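Local coordinates for uncharacterized protein Atu1656 (PDB 2OJH) that is of unknown function but belongs to the TolB family and folds as a six-bladed beta-propeller, at residues E25-R30 with D284-V289; Q196-R201 with Y217-P222; V232-D237 with Q271-S276; D248-L253 with L264-G269. One frame throughout, in Å; residues are numbered along the deposited sequence.

Overall arrangement
The four contacts lie where the ring of a six-bladed beta-propeller closes. Contact 1 spans the other three along the chain, pairing strand 285-291 with strand 22-28, so that residues from near both ends share one sheet. Contact 2 closes before contact 3 opens and joins strand 198-203 of one blade to strand 217-224 of the next. Strands 217-224, 230-237, 247-255 and 262-267 make up that next blade. Contact 4, its outer hairpin, falls within the span of contact 3, which sets strand 230-237 against the loop running to strand 285-291; their centres are about 8 Å apart. Contacts 1 and 2 lie farthest apart, about 20 Å between centres, yet contact 3 touches both, by backbone bonds as well as packing.

Contact 1 of 4, residues E25-R30 with D284-V289; sequences EIFNIR and DEFAYV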
# COMPACT_ATOMS: atom_id res chain seq x y z
N GLU A 25 -3.80 14.28 -0.64
CA GLU A 25 -4.66 14.63 -1.77
C GLU A 25 -5.51 13.46 -2.24
O GLU A 25 -5.20 12.31 -1.97
CB GLU A 25 -3.78 15.15 -2.90
CG GLU A 25 -3.06 16.46 -2.54
CD GLU A 25 -2.16 17.01 -3.64
OE1 GLU A 25 -2.17 16.48 -4.76
OE2 GLU A 25 -1.44 18.01 -3.37
N ILE A 26 -6.59 13.75 -2.98
CA ILE A 26 -7.44 12.71 -3.55
C ILE A 26 -7.63 13.02 -5.01
O ILE A 26 -7.74 14.18 -5.38
CB ILE A 26 -8.81 12.76 -2.85
CG1 ILE A 26 -8.68 12.17 -1.43
CG2 ILE A 26 -9.87 12.07 -3.70
CD1 ILE A 26 -9.89 12.57 -0.53
N PHE A 27 -7.59 11.99 -5.86
CA PHE A 27 -7.80 12.17 -7.28
C PHE A 27 -8.98 11.27 -7.65
O PHE A 27 -9.04 10.09 -7.26
CB PHE A 27 -6.58 11.73 -8.06
CG PHE A 27 -6.66 11.98 -9.54
CD1 PHE A 27 -6.39 13.22 -10.06
CD2 PHE A 27 -6.96 10.93 -10.42
CE1 PHE A 27 -6.47 13.47 -11.46
CE2 PHE A 27 -7.03 11.14 -11.78
CZ PHE A 27 -6.77 12.42 -12.32
N ASN A 28 -9.91 11.86 -8.39
CA ASN A 28 -11.08 11.13 -8.86
C ASN A 28 -10.78 10.70 -10.29
O ASN A 28 -10.59 11.54 -11.16
CB ASN A 28 -12.33 12.02 -8.76
CG ASN A 28 -13.60 11.29 -9.22
OD1 ASN A 28 -13.63 10.72 -10.30
ND2 ASN A 28 -14.66 11.34 -8.40
N ILE A 29 -10.73 9.40 -10.53
CA ILE A 29 -10.40 8.91 -11.86
C ILE A 29 -11.55 9.00 -12.87
O ILE A 29 -11.32 8.88 -14.07
CB ILE A 29 -9.84 7.45 -11.84
CG1 ILE A 29 -10.91 6.44 -11.39
CG2 ILE A 29 -8.55 7.36 -10.99
CD1 ILE A 29 -10.62 4.96 -11.93
N ARG A 30 -12.77 9.22 -12.39
CA ARG A 30 -13.91 9.37 -13.29
C ARG A 30 -14.01 10.79 -13.87
O ARG A 30 -14.19 10.98 -15.07
CB ARG A 30 -15.22 8.99 -12.56
CG ARG A 30 -15.17 7.62 -11.88
CD ARG A 30 -14.70 6.51 -12.83
NE ARG A 30 -14.63 5.22 -12.15
CZ ARG A 30 -14.10 4.12 -12.66
NH1 ARG A 30 -13.57 4.12 -13.88
NH2 ARG A 30 -14.11 3.00 -11.95
N ASP A 284 -13.86 5.13 -7.32
CA ASP A 284 -13.76 6.26 -8.26
C ASP A 284 -12.62 7.20 -7.91
O ASP A 284 -12.22 8.02 -8.75
CB ASP A 284 -15.06 7.06 -8.28
CG ASP A 284 -16.25 6.21 -8.74
OD1 ASP A 284 -16.06 5.33 -9.61
OD2 ASP A 284 -17.34 6.44 -8.22
N GLU A 285 -12.11 7.07 -6.70
CA GLU A 285 -11.10 8.01 -6.21
C GLU A 285 -10.05 7.27 -5.43
O GLU A 285 -10.34 6.24 -4.80
CB GLU A 285 -11.73 9.07 -5.28
CG GLU A 285 -12.85 9.83 -5.91
CD GLU A 285 -13.47 10.89 -5.02
OE1 GLU A 285 -13.64 10.67 -3.81
OE2 GLU A 285 -13.83 11.94 -5.58
N PHE A 286 -8.82 7.78 -5.47
CA PHE A 286 -7.80 7.26 -4.56
C PHE A 286 -7.08 8.39 -3.80
O PHE A 286 -6.99 9.53 -4.31
CB PHE A 286 -6.82 6.36 -5.33
CG PHE A 286 -6.06 7.08 -6.40
CD1 PHE A 286 -4.92 7.78 -6.06
CD2 PHE A 286 -6.46 7.02 -7.75
CE1 PHE A 286 -4.20 8.47 -7.01
CE2 PHE A 286 -5.73 7.70 -8.73
CZ PHE A 286 -4.60 8.42 -8.37
N ALA A 287 -6.57 8.08 -2.60
CA ALA A 287 -5.78 9.00 -1.80
C ALA A 287 -4.28 8.77 -2.07
O ALA A 287 -3.87 7.65 -2.40
CB ALA A 287 -6.11 8.82 -0.28
N TYR A 288 -3.50 9.84 -1.96
CA TYR A 288 -2.05 9.81 -2.20
C TYR A 288 -1.39 11.02 -1.50
O TYR A 288 -2.09 11.96 -1.08
CB TYR A 288 -1.74 9.78 -3.71
CG TYR A 288 -2.14 11.04 -4.43
CD1 TYR A 288 -3.47 11.26 -4.81
CD2 TYR A 288 -1.19 12.05 -4.70
CE1 TYR A 288 -3.86 12.46 -5.44
CE2 TYR A 288 -1.57 13.24 -5.32
CZ TYR A 288 -2.89 13.42 -5.70
OH TYR A 288 -3.27 14.59 -6.28
N VAL A 289 -0.06 10.99 -1.35
CA VAL A 289 0.65 12.13 -0.79
C VAL A 289 1.61 12.66 -1.82
O VAL A 289 2.40 11.90 -2.36
CB VAL A 289 1.46 11.79 0.50
CG1 VAL A 289 1.93 13.09 1.22
CG2 VAL A 289 0.61 10.92 1.47
O HOH W 1 -16.36 2.76 -9.36
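E25 and F27 pair with Y288 and F286 through two antiparallel hydrogen-bonded pairs. F27 N gives to F286 O at 3.0 Å and F286 N returns a bond to F27 O; E25 and Y288 do likewise. Just past strand 25-28, I29 N reaches D284 O at 2.7 Å. Pairing strand 22-28 with strand 285-291 brings strands from near both ends of the chain into one sheet, the closure often called the Velcro of beta-propellers.

Apolar contacts fill the face carrying E25, F27, F286 and Y288. With F286 CG between its backbone N and carbonyl carbon (chi1 63°), one face of the ring takes F27 CB, 4.2 Å from its centroid, while E25 CB covers a face of Y288. The branched I29 suits the next position because its CG2 touches the edge of F286 at CE2, 3.6 Å away.

N28 ND2 binds E285 OE2 at 3.0 Å, and N28 OD1 accepts from R30 N in an Asx turn. The salt bridge from R30 NE to D284 OD1 spans 2.9 Å, in the guanidinium plane, and R30 NH1 pairs with D229. Y288 OH lies 2.7 Å from E25 OE1, weakly bonded; R290 makes a salt bridge with OE1, and S23 bonds OE2.

Contact 2 of 4, residues Q196-R201 with Y217-P222; sequences QMQIWR and YGDWFP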
# COMPACT_ATOMS: atom_id res chain seq x y z
N GLN A 196 14.07 -4.66 -14.22
CA GLN A 196 13.56 -3.53 -13.45
C GLN A 196 12.27 -3.94 -12.79
O GLN A 196 11.72 -5.01 -13.10
CB GLN A 196 13.40 -2.28 -14.34
CG GLN A 196 12.42 -2.43 -15.48
CD GLN A 196 12.72 -1.53 -16.68
OE1 GLN A 196 13.84 -1.51 -17.21
NE2 GLN A 196 11.71 -0.79 -17.12
N MSE A 197 11.79 -3.14 -11.85
CA MSE A 197 10.52 -3.47 -11.24
C MSE A 197 9.41 -3.32 -12.31
O MSE A 197 9.35 -2.30 -13.02
CB MSE A 197 10.23 -2.59 -10.03
CG MSE A 197 10.98 -2.98 -8.74
SE MSE A 197 10.69 -4.85 -8.25
CE MSE A 197 10.56 -4.86 -6.32
N GLN A 198 8.59 -4.37 -12.45
CA GLN A 198 7.40 -4.40 -13.32
C GLN A 198 6.26 -5.00 -12.54
O GLN A 198 6.50 -5.74 -11.55
CB GLN A 198 7.64 -5.29 -14.52
CG GLN A 198 8.88 -4.87 -15.32
CD GLN A 198 8.62 -3.66 -16.21
OE1 GLN A 198 8.41 -3.81 -17.39
NE2 GLN A 198 8.64 -2.47 -15.63
N ILE A 199 5.03 -4.69 -12.96
CA ILE A 199 3.85 -5.25 -12.30
C ILE A 199 3.59 -6.66 -12.82
O ILE A 199 3.62 -6.92 -14.04
CB ILE A 199 2.56 -4.37 -12.42
CG1 ILE A 199 2.86 -2.90 -12.06
CG2 ILE A 199 1.46 -4.96 -11.56
CD1 ILE A 199 3.53 -2.70 -10.73
N TRP A 200 3.37 -7.56 -11.86
CA TRP A 200 3.01 -8.94 -12.13
C TRP A 200 1.75 -9.25 -11.31
O TRP A 200 1.36 -8.48 -10.42
CB TRP A 200 4.15 -9.89 -11.72
CG TRP A 200 5.36 -9.87 -12.67
CD1 TRP A 200 6.29 -8.87 -12.80
CD2 TRP A 200 5.74 -10.89 -13.56
NE1 TRP A 200 7.24 -9.21 -13.74
CE2 TRP A 200 6.92 -10.45 -14.23
CE3 TRP A 200 5.21 -12.15 -13.89
CZ2 TRP A 200 7.56 -11.21 -15.19
CZ3 TRP A 200 5.85 -12.91 -14.85
CH2 TRP A 200 7.02 -12.44 -15.49
N ARG A 201 1.09 -10.35 -11.64
CA ARG A 201 0.04 -10.86 -10.78
C ARG A 201 0.13 -12.37 -10.60
O ARG A 201 0.49 -13.08 -11.52
CB ARG A 201 -1.35 -10.42 -11.28
CG ARG A 201 -1.76 -10.98 -12.63
CD ARG A 201 -3.20 -10.58 -12.94
NE ARG A 201 -3.72 -11.31 -14.08
CZ ARG A 201 -4.93 -11.15 -14.61
NH1 ARG A 201 -5.29 -11.89 -15.65
NH2 ARG A 201 -5.77 -10.25 -14.10
N TYR A 217 10.02 1.76 -17.21
CA TYR A 217 10.09 2.34 -15.86
C TYR A 217 10.20 1.26 -14.82
O TYR A 217 10.07 0.08 -15.15
CB TYR A 217 8.83 3.16 -15.56
CG TYR A 217 8.62 4.29 -16.53
CD1 TYR A 217 9.54 5.33 -16.63
CD2 TYR A 217 7.49 4.32 -17.35
CE1 TYR A 217 9.36 6.37 -17.52
CE2 TYR A 217 7.29 5.37 -18.25
CZ TYR A 217 8.23 6.39 -18.33
OH TYR A 217 8.07 7.43 -19.23
N GLY A 218 10.47 1.66 -13.58
CA GLY A 218 10.29 0.78 -12.42
C GLY A 218 8.92 1.08 -11.80
O GLY A 218 8.65 2.19 -11.35
N ASP A 219 8.07 0.05 -11.74
CA ASP A 219 6.65 0.23 -11.52
C ASP A 219 6.46 -0.32 -10.15
O ASP A 219 6.95 -1.43 -9.86
CB ASP A 219 5.85 -0.56 -12.58
CG ASP A 219 5.98 0.03 -14.00
OD1 ASP A 219 6.18 1.25 -14.11
OD2 ASP A 219 5.83 -0.71 -14.99
N TRP A 220 5.77 0.43 -9.28
CA TRP A 220 5.76 0.12 -7.86
C TRP A 220 4.36 0.34 -7.30
O TRP A 220 3.55 1.08 -7.86
CB TRP A 220 6.75 1.07 -7.16
CG TRP A 220 8.22 0.62 -7.18
CD1 TRP A 220 9.16 0.88 -8.15
CD2 TRP A 220 8.86 -0.15 -6.18
NE1 TRP A 220 10.38 0.29 -7.78
CE2 TRP A 220 10.19 -0.36 -6.57
CE3 TRP A 220 8.41 -0.73 -4.97
CZ2 TRP A 220 11.09 -1.10 -5.80
CZ3 TRP A 220 9.30 -1.46 -4.21
CH2 TRP A 220 10.62 -1.63 -4.62
N PHE A 221 4.07 -0.28 -6.17
CA PHE A 221 2.83 0.01 -5.47
C PHE A 221 1.52 -0.21 -6.26
O PHE A 221 0.66 0.68 -6.28
CB PHE A 221 2.83 1.46 -4.91
CG PHE A 221 4.17 1.95 -4.44
CD1 PHE A 221 4.85 1.31 -3.37
CD2 PHE A 221 4.76 3.06 -5.04
CE1 PHE A 221 6.13 1.74 -2.96
CE2 PHE A 221 6.04 3.52 -4.63
CZ PHE A 221 6.72 2.86 -3.59
N PRO A 222 1.34 -1.39 -6.89
CA PRO A 222 0.02 -1.63 -7.54
C PRO A 222 -1.15 -1.75 -6.57
O PRO A 222 -1.08 -2.50 -5.56
CB PRO A 222 0.26 -2.93 -8.35
CG PRO A 222 1.36 -3.66 -7.57
CD PRO A 222 2.26 -2.53 -7.10
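M197 and D219 meet where two propeller blades adjoin: D219 N donates to M197 O at 3.0 Å. Strands 198-201 and 217-222 belong to separate sheets, share no beta bridge and run at 48° to each other. The same oxygen takes a nearly straight bond from Q198 NE2 at 2.7 Å, the two donors arriving from opposite faces of the carbonyl plane.

The tight part is apolar. M197, a selenomethionine in the crystal, has CG anti to the carbonyl carbon (chi1 -78°) and against the W220 indole, 3.5 Å from NE1; the bend at chi2 (-54°) places its selenium 5.0 Å from the centroid of the six-membered ring in a Met-aromatic contact. A flexible, polarisable chain suits so broad a ring, which also stacks on H243. Deeper in, I199 slides past P222, and its CD1 lies 3.7 Å from D219 CB and 3.8 Å from P222 CD; a branched chain with a reaching CD1 fits beside the rigid ring.

Toward Q196 and Y217, both partly exposed, packing is looser. Q196 NE2 reaches Y217 O at 2.7 Å, but from above the carbonyl plane and with an N-H...O angle of 133°.

The buried D219 carboxylate turns to S215, T213 and S235, and D219 O accepts from N190 of the preceding blade. Between these two segments, polar linkage therefore rests on one main-chain bond and one amide, while hydrophobic side chains supply most of the remaining fit.

Contact 3 of 4, residues V232-D237 with Q271-S276; sequences VFVSYD and QGTMNS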
# COMPACT_ATOMS: atom_id res chain seq x y z
N VAL A 232 -4.00 1.47 -10.12
CA VAL A 232 -3.16 2.67 -10.00
C VAL A 232 -1.77 2.23 -9.47
O VAL A 232 -1.66 1.25 -8.71
CB VAL A 232 -3.84 3.75 -9.06
CG1 VAL A 232 -3.88 3.28 -7.63
CG2 VAL A 232 -3.14 5.11 -9.14
N PHE A 233 -0.72 2.94 -9.85
CA PHE A 233 0.62 2.56 -9.45
C PHE A 233 1.54 3.73 -9.74
O PHE A 233 1.10 4.73 -10.32
CB PHE A 233 1.09 1.24 -10.13
CG PHE A 233 1.25 1.34 -11.64
CD1 PHE A 233 0.15 1.19 -12.47
CD2 PHE A 233 2.50 1.49 -12.23
CE1 PHE A 233 0.28 1.25 -13.86
CE2 PHE A 233 2.64 1.57 -13.63
CZ PHE A 233 1.54 1.46 -14.42
N VAL A 234 2.78 3.67 -9.25
CA VAL A 234 3.77 4.72 -9.49
C VAL A 234 4.87 4.19 -10.42
O VAL A 234 5.32 3.07 -10.23
CB VAL A 234 4.43 5.14 -8.19
CG1 VAL A 234 5.60 6.10 -8.43
CG2 VAL A 234 3.40 5.79 -7.24
N SER A 235 5.33 5.01 -11.36
CA SER A 235 6.48 4.69 -12.23
C SER A 235 7.65 5.62 -11.93
O SER A 235 7.53 6.84 -12.06
CB SER A 235 6.11 4.86 -13.71
OG SER A 235 5.36 3.74 -14.18
N TYR A 236 8.78 5.05 -11.49
CA TYR A 236 10.01 5.81 -11.31
C TYR A 236 10.77 5.77 -12.62
O TYR A 236 10.52 4.89 -13.43
CB TYR A 236 10.89 5.11 -10.32
CG TYR A 236 10.50 5.22 -8.86
CD1 TYR A 236 11.02 6.24 -8.05
CD2 TYR A 236 9.68 4.29 -8.29
CE1 TYR A 236 10.70 6.31 -6.68
CE2 TYR A 236 9.35 4.36 -6.93
CZ TYR A 236 9.88 5.38 -6.13
OH TYR A 236 9.58 5.45 -4.76
N ASP A 237 11.73 6.68 -12.83
CA ASP A 237 12.66 6.50 -13.94
C ASP A 237 13.39 5.15 -13.80
O ASP A 237 13.55 4.61 -12.70
CB ASP A 237 13.66 7.66 -14.04
CG ASP A 237 12.98 9.02 -14.32
OD1 ASP A 237 11.78 9.07 -14.69
OD2 ASP A 237 13.67 10.05 -14.14
N GLN A 271 8.41 7.20 -2.43
CA GLN A 271 8.15 6.55 -1.13
C GLN A 271 7.17 7.43 -0.34
O GLN A 271 7.38 8.65 -0.24
CB GLN A 271 9.47 6.37 -0.38
CG GLN A 271 9.29 5.88 1.09
CD GLN A 271 8.85 4.43 1.16
OE1 GLN A 271 8.49 3.84 0.14
NE2 GLN A 271 8.92 3.84 2.34
N GLY A 272 6.14 6.82 0.23
CA GLY A 272 5.11 7.53 1.00
C GLY A 272 3.88 7.94 0.18
O GLY A 272 2.77 8.08 0.73
N THR A 273 4.07 8.14 -1.12
CA THR A 273 2.98 8.60 -1.99
C THR A 273 1.76 7.66 -1.88
O THR A 273 0.63 8.12 -1.68
CB THR A 273 3.49 8.77 -3.47
OG1 THR A 273 4.41 9.85 -3.49
CG2 THR A 273 2.37 9.08 -4.44
N MSE A 274 1.98 6.35 -2.01
CA MSE A 274 0.86 5.40 -1.95
C MSE A 274 1.32 3.98 -1.59
O MSE A 274 0.95 3.02 -2.29
CB MSE A 274 0.03 5.38 -3.27
CG MSE A 274 0.80 4.94 -4.47
SE MSE A 274 -0.32 4.89 -6.09
CE MSE A 274 -0.88 6.79 -6.08
N ASN A 275 2.10 3.80 -0.52
CA ASN A 275 2.62 2.43 -0.30
C ASN A 275 1.52 1.42 -0.10
O ASN A 275 1.64 0.25 -0.52
CB ASN A 275 3.57 2.34 0.91
CG ASN A 275 4.76 3.19 0.74
OD1 ASN A 275 4.69 4.40 0.92
ND2 ASN A 275 5.88 2.57 0.35
N SER A 276 0.46 1.84 0.57
CA SER A 276 -0.58 0.93 1.04
C SER A 276 -1.89 1.11 0.25
O SER A 276 -2.06 2.12 -0.45
CB SER A 276 -0.82 1.18 2.52
OG SER A 276 0.27 0.68 3.28
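V232 and V234 receive the side chain of M274, a selenomethionine in the crystal. M274 CG, placed between its backbone N and carbonyl carbon (chi1 63°), lies 3.9 Å from V234 CG2. Its selenium touches both V234 CG2 and V232 CG2, 4.2 Å from the latter, and the bend at chi3 (58°) keeps the terminal CE at that same V232 methyl. Beta-branched valines suit the strand because they offer compact methyls to a long, pliable partner. T273 CG2 adds a looser touch on V234 CG2 at 4.4 Å. Farther along, Y236 OH comes within 3.1 Å of Q271 N at an angle too poor for a bond; the hydroxyl bonds instead to P244 O.

The next shell shapes the loop. N275 ND2 donates to Q271 OE1 at 2.9 Å, and G272 N donates to N275 OD1, so one amide side chain ties up the turn. G272 has a positive phi of 93°, where a CB would strike the preceding carbonyl oxygen. T273 OG1 bonds to G270 N and V289 O, fixing the loop against the ring-closing sheet, whose F286 and Y288 also pack on M274.

Strand 232-237 and the loop thus meet through hydrophobic contact, while polar groups of the loop bond among themselves or to other neighbours, as M274 O does to H223.

Contact 4 of 4, residues D248-L253 with L264-G269; sequences DVRVQL and LFDLFG
V251 and F265 face each other in the beta hairpin that forms the outer half of a propeller blade, strands 248-253 and 264-267 running antiparallel with axes 4.7 Å apart. A classic beta bulge interrupts the pairing: L264 and F265 both lie opposite V251, whose N donates to F265 O at 3.0 Å while its O accepts from L264 N at 2.8 Å. Beyond it, V249 and L267 exchange another pair of backbone bonds.

V249, V251, F265 and L267 share one face. F265 CG stands between its backbone N and carbonyl carbon (chi1 44°), and its ring lies beside V251, whose CB is over the ring 4.0 Å from the centroid. V249 CG2 meets L267 CD2 at 3.6 Å. Branched and aromatic residues suit this side, since strand 285-291 of the ring-closing sheet packs against it: F265 meets Y288, and V251 touches F286. Past the bulge, L264 CD1 reaches L253 CB at 3.8 Å.

R250 and D266 lie side by side on the other face, R250 CG 4.0 Å from D266 OD1; charged residues suit this more exposed side. D248 OD1 approaches the edge of the F268 ring at CD1, 3.7 Å away. The chain turns a corner at F268, whose backbone bonds to Y291 of the ring-closing sheet, and at G269 a CB would strike L267 CD2. An antiparallel hairpin with its last strand at the sheet margin is the standard outer element of a four-stranded propeller blade.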
# COMPACT_ATOMS: atom_id res chain seq x y z
N ASP A 248 11.07 12.87 -8.94
CA ASP A 248 10.06 13.16 -9.95
C ASP A 248 9.54 11.83 -10.49
O ASP A 248 10.26 11.12 -11.18
CB ASP A 248 10.69 14.01 -11.06
CG ASP A 248 10.94 15.43 -10.61
OD1 ASP A 248 10.04 15.99 -9.94
OD2 ASP A 248 12.01 15.99 -10.91
N VAL A 249 8.31 11.48 -10.07
CA VAL A 249 7.67 10.23 -10.52
C VAL A 249 6.37 10.49 -11.33
O VAL A 249 6.01 11.65 -11.58
CB VAL A 249 7.41 9.22 -9.36
CG1 VAL A 249 8.72 8.89 -8.63
CG2 VAL A 249 6.34 9.73 -8.36
N ARG A 250 5.72 9.41 -11.77
CA ARG A 250 4.46 9.46 -12.51
C ARG A 250 3.46 8.58 -11.78
O ARG A 250 3.80 7.46 -11.42
CB ARG A 250 4.65 8.92 -13.93
CG ARG A 250 5.61 9.70 -14.82
CD ARG A 250 5.95 8.93 -16.10
NE ARG A 250 6.47 9.78 -17.17
CZ ARG A 250 7.75 10.13 -17.32
NH1 ARG A 250 8.67 9.71 -16.46
NH2 ARG A 250 8.11 10.91 -18.34
N VAL A 251 2.25 9.08 -11.54
CA VAL A 251 1.17 8.26 -11.02
C VAL A 251 0.43 7.76 -12.27
O VAL A 251 -0.04 8.55 -13.09
CB VAL A 251 0.27 9.04 -10.04
CG1 VAL A 251 -0.95 8.21 -9.60
CG2 VAL A 251 1.08 9.48 -8.80
N GLN A 252 0.39 6.43 -12.41
CA GLN A 252 -0.12 5.79 -13.59
C GLN A 252 -1.40 5.06 -13.29
O GLN A 252 -1.66 4.68 -12.15
CB GLN A 252 0.88 4.75 -14.10
CG GLN A 252 2.28 5.24 -14.31
CD GLN A 252 2.40 6.01 -15.58
OE1 GLN A 252 2.29 7.22 -15.57
NE2 GLN A 252 2.60 5.31 -16.69
N LEU A 253 -2.17 4.82 -14.36
CA LEU A 253 -3.38 4.02 -14.27
C LEU A 253 -3.43 3.12 -15.50
O LEU A 253 -2.98 3.51 -16.60
CB LEU A 253 -4.62 4.93 -14.24
CG LEU A 253 -5.97 4.34 -13.79
CD1 LEU A 253 -5.98 4.14 -12.32
CD2 LEU A 253 -7.17 5.26 -14.18
N LEU A 264 -1.71 9.66 -15.04
CA LEU A 264 -2.72 10.53 -14.48
C LEU A 264 -2.09 11.90 -14.19
O LEU A 264 -2.64 12.93 -14.60
CB LEU A 264 -3.31 9.90 -13.20
CG LEU A 264 -4.07 8.62 -13.49
CD1 LEU A 264 -4.67 8.07 -12.14
CD2 LEU A 264 -5.16 8.78 -14.55
N PHE A 265 -0.96 11.93 -13.49
CA PHE A 265 -0.25 13.20 -13.26
C PHE A 265 1.21 12.92 -12.89
O PHE A 265 1.53 11.82 -12.47
CB PHE A 265 -0.94 14.03 -12.18
CG PHE A 265 -1.36 13.23 -10.97
CD1 PHE A 265 -2.62 12.63 -10.94
CD2 PHE A 265 -0.51 13.08 -9.88
CE1 PHE A 265 -3.02 11.89 -9.82
CE2 PHE A 265 -0.91 12.35 -8.75
CZ PHE A 265 -2.16 11.74 -8.74
N ASP A 266 2.09 13.91 -13.12
CA ASP A 266 3.44 13.92 -12.54
C ASP A 266 3.35 14.27 -11.07
O ASP A 266 2.41 14.94 -10.63
CB ASP A 266 4.32 14.95 -13.20
CG ASP A 266 4.57 14.65 -14.67
OD1 ASP A 266 4.41 13.49 -15.09
OD2 ASP A 266 4.94 15.59 -15.40
N LEU A 267 4.36 13.87 -10.31
CA LEU A 267 4.34 14.07 -8.87
C LEU A 267 5.76 14.05 -8.30
O LEU A 267 6.63 13.31 -8.77
CB LEU A 267 3.46 13.02 -8.20
CG LEU A 267 3.44 12.95 -6.69
CD1 LEU A 267 2.04 12.77 -6.15
CD2 LEU A 267 4.31 11.80 -6.20
N PHE A 268 5.98 14.89 -7.29
CA PHE A 268 7.22 14.85 -6.55
C PHE A 268 6.96 13.99 -5.33
O PHE A 268 6.09 14.30 -4.48
CB PHE A 268 7.68 16.25 -6.16
CG PHE A 268 9.01 16.27 -5.48
CD1 PHE A 268 10.18 16.18 -6.23
CD2 PHE A 268 9.10 16.34 -4.11
CE1 PHE A 268 11.42 16.18 -5.62
CE2 PHE A 268 10.34 16.34 -3.47
CZ PHE A 268 11.50 16.26 -4.23
N GLY A 269 7.66 12.86 -5.27
CA GLY A 269 7.43 11.88 -4.22
C GLY A 269 8.03 10.52 -4.57
O GLY A 269 9.19 10.43 -4.99